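Local coordinates for sensor protein CzcS (Pseudomonas aeruginosa, PDB 5GPO) that is a zinc-responsive histidine kinase, probably acting in a two-component system for metal detoxification and antibiotic resistance, represented here by its sensor domain, at residues 109-114 and 119-124. Sequence-based numbering, arbitrary orientation.
Sequences GASMRM and PVQVLL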
ATOM      1  N   GLY B 109      14.895  10.593   1.028  1.00 19.14           N
ATOM      2  CA  GLY B 109      15.384  10.518  -0.332  1.00 19.29           C
ATOM      3  C   GLY B 109      16.799   9.976  -0.399  1.00 21.55           C
ATOM      4  O   GLY B 109      17.611  10.197   0.496  1.00 21.67           O
ATOM      5  N   ALA B 110      17.081   9.249  -1.480  1.00 18.21           N
ATOM      6  CA  ALA B 110      18.444   8.793  -1.706  1.00 18.02           C
ATOM      7  C   ALA B 110      18.671   8.534  -3.188  1.00 20.42           C
ATOM      8  O   ALA B 110      17.741   8.256  -3.952  1.00 19.48           O
ATOM      9  CB  ALA B 110      18.766   7.534  -0.885  1.00 17.62           C
ATOM     10  N   SER B 111      19.935   8.627  -3.584  1.00 18.31           N
ATOM     11  CA  SER B 111      20.336   8.234  -4.923  1.00 23.91           C
ATOM     12  C   SER B 111      20.611   6.739  -4.935  1.00 29.26           C
ATOM     13  O   SER B 111      21.137   6.184  -3.961  1.00 24.48           O
ATOM     14  CB  SER B 111      21.574   9.007  -5.386  1.00 23.34           C
ATOM     15  OG  SER B 111      21.389  10.410  -5.294  1.00 27.99           O
ATOM     16  N   MET B 112      20.211   6.085  -6.025  1.00 22.97           N
ATOM     17  CA  MET B 112      20.423   4.655  -6.211  1.00 24.62           C
ATOM     18  C   MET B 112      20.871   4.414  -7.639  1.00 21.56           C
ATOM     19  O   MET B 112      20.814   5.307  -8.488  1.00 25.82           O
ATOM     20  CB  MET B 112      19.155   3.843  -5.911  1.00 20.25           C
ATOM     21  CG  MET B 112      18.716   4.006  -4.490  1.00 28.71           C
ATOM     22  SD  MET B 112      17.338   2.968  -4.027  1.00 26.96           S
ATOM     23  CE  MET B 112      17.028   3.678  -2.403  1.00 18.68           C
ATOM     24  N   ARG B 113      21.334   3.196  -7.900  1.00 23.19           N
ATOM     25  CA  ARG B 113      21.570   2.748  -9.264  1.00 28.23           C
ATOM     26  C   ARG B 113      20.789   1.466  -9.472  1.00 31.20           C
ATOM     27  O   ARG B 113      21.057   0.459  -8.806  1.00 25.96           O
ATOM     28  CB  ARG B 113      23.053   2.525  -9.557  1.00 30.31           C
ATOM     29  CG  ARG B 113      23.305   2.153 -11.020  1.00 34.54           C
ATOM     30  CD  ARG B 113      24.772   2.296 -11.373  1.00 40.10           C
ATOM     31  NE  ARG B 113      25.266   3.641 -11.080  1.00 43.91           N
ATOM     32  CZ  ARG B 113      25.242   4.659 -11.937  1.00 41.59           C
ATOM     33  NH1 ARG B 113      24.754   4.498 -13.158  1.00 36.38           N
ATOM     34  NH2 ARG B 113      25.714   5.843 -11.568  1.00 45.07           N
ATOM     35  N   MET B 114      19.824   1.515 -10.382  1.00 28.21           N
ATOM     36  CA  MET B 114      19.037   0.346 -10.718  1.00 30.94           C
ATOM     37  C   MET B 114      19.929  -0.720 -11.342  1.00 34.67           C
ATOM     38  O   MET B 114      21.017  -0.438 -11.855  1.00 38.41           O
ATOM     39  CB  MET B 114      17.902   0.732 -11.662  1.00 34.82           C
ATOM     40  CG  MET B 114      16.921   1.708 -11.037  1.00 30.19           C
ATOM     41  SD  MET B 114      15.477   1.963 -12.059  1.00 33.04           S
ATOM     42  CE  MET B 114      14.910   0.271 -12.284  1.00 37.38           C
ATOM     43  N   PRO B 119      20.818   5.462 -13.213  1.00 29.10           N
ATOM     44  CA  PRO B 119      20.939   6.177 -11.938  1.00 22.49           C
ATOM     45  C   PRO B 119      19.627   6.887 -11.632  1.00 25.42           C
ATOM     46  O   PRO B 119      19.071   7.585 -12.488  1.00 23.46           O
ATOM     47  CB  PRO B 119      22.083   7.169 -12.188  1.00 25.67           C
ATOM     48  CG  PRO B 119      22.018   7.427 -13.645  1.00 31.22           C
ATOM     49  CD  PRO B 119      21.521   6.164 -14.303  1.00 27.57           C
ATOM     50  N   VAL B 120      19.114   6.677 -10.419  1.00 20.55           N
ATOM     51  CA  VAL B 120      17.799   7.182 -10.049  1.00 19.09           C
ATOM     52  C   VAL B 120      17.867   7.905  -8.713  1.00 20.96           C
ATOM     53  O   VAL B 120      18.737   7.641  -7.870  1.00 19.93           O
ATOM     54  CB  VAL B 120      16.714   6.070 -10.000  1.00 16.72           C
ATOM     55  CG1 VAL B 120      16.474   5.468 -11.398  1.00 20.31           C
ATOM     56  CG2 VAL B 120      17.033   4.981  -8.932  1.00 15.77           C
ATOM     57  N   GLN B 121      16.944   8.842  -8.531  1.00 15.93           N
ATOM     58  CA  GLN B 121      16.688   9.475  -7.247  1.00 17.13           C
ATOM     59  C   GLN B 121      15.350   8.957  -6.739  1.00 18.59           C
ATOM     60  O   GLN B 121      14.369   8.940  -7.490  1.00 16.13           O
ATOM     61  CB  GLN B 121      16.646  11.002  -7.352  1.00 18.39           C
ATOM     62  CG  GLN B 121      17.852  11.657  -8.030  1.00 21.21           C
ATOM     63  CD  GLN B 121      19.045  11.817  -7.105  1.00 22.66           C
ATOM     64  OE1 GLN B 121      19.159  11.133  -6.092  1.00 28.58           O
ATOM     65  NE2 GLN B 121      19.942  12.737  -7.452  1.00 25.52           N
ATOM     66  N   VAL B 122      15.317   8.540  -5.476  1.00 18.11           N
ATOM     67  CA  VAL B 122      14.178   7.835  -4.893  1.00 18.67           C
ATOM     68  C   VAL B 122      13.608   8.717  -3.800  1.00 19.17           C
ATOM     69  O   VAL B 122      14.320   9.079  -2.855  1.00 21.30           O
ATOM     70  CB  VAL B 122      14.580   6.465  -4.325  1.00 17.20           C
ATOM     71  CG1 VAL B 122      13.363   5.798  -3.619  1.00 19.03           C
ATOM     72  CG2 VAL B 122      15.135   5.563  -5.438  1.00 19.70           C
ATOM     73  N   LEU B 123      12.331   9.052  -3.919  1.00 17.98           N
ATOM     74  CA  LEU B 123      11.647   9.935  -2.982  1.00 17.15           C
ATOM     75  C   LEU B 123      10.509   9.149  -2.340  1.00 19.81           C
ATOM     76  O   LEU B 123       9.494   8.878  -2.991  1.00 18.88           O
ATOM     77  CB  LEU B 123      11.125  11.183  -3.695  1.00 19.01           C
ATOM     78  CG  LEU B 123      12.151  11.999  -4.479  1.00 18.03           C
ATOM     79  CD1 LEU B 123      11.503  13.194  -5.204  1.00 17.82           C
ATOM     80  CD2 LEU B 123      13.250  12.508  -3.576  1.00 23.19           C
ATOM     81  N   LEU B 124      10.671   8.786  -1.070  1.00 18.22           N
ATOM     82  CA  LEU B 124       9.676   8.008  -0.346  1.00 18.88           C
ATOM     83  C   LEU B 124       9.013   8.876   0.717  1.00 17.85           C
ATOM     84  O   LEU B 124       9.691   9.448   1.584  1.00 18.37           O
ATOM     85  CB  LEU B 124      10.318   6.767   0.281  1.00 14.15           C
ATOM     86  CG  LEU B 124       9.461   5.844   1.150  1.00 15.51           C
ATOM     87  CD1 LEU B 124       8.326   5.192   0.360  1.00 17.04           C
ATOM     88  CD2 LEU B 124      10.383   4.768   1.750  1.00 18.59           C
TER
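A110 and M112 pair with V122 and V120 across an antiparallel beta hairpin, whose short strand axes run at 150° and approach to 4.6 Å. Both are hydrogen-bonded pairs, with two backbone bonds each. The straightest runs from V120 N to M112 O, 2.9 Å at 174°. G109, S111 and R113 face L123, Q121 and P119 in the non-hydrogen-bonded pairs. There, G109 CA lies 3.1 Å from V122 O in a CA-H...O contact.

On the face of A110, M112, V120 and V122, the extended M112 chain slants over V122, and M112 SD meets V122 CG2 at 3.7 Å. M114, just past the strand, crosses V120 at about a right angle. M114 SD is 3.7 Å from V120 CG1. On the other face, the Q121 chain bends at chi2 (-81°), which brings its amide back to S111. S111 OG donates a hydrogen bond to Q121 OE1; its 2.5 Å length is unusually short and doubtful. Nearby, the R113 guanidinium has P119 against one face, with R113 NH1 3.8 Å from P119 CD. R113 NH1 also hydrogen-bonds to G117 O in the turn.

The hairpin lies inside an antiparallel sheet, between strands 51-57 and 93-98. Helix 75-86 packs on Q121 and L123. A110 and V122 pack on L17 of the second subunit, and M114 on L24 of that subunit, so the hairpin forms part of the sensor-domain dimer contact.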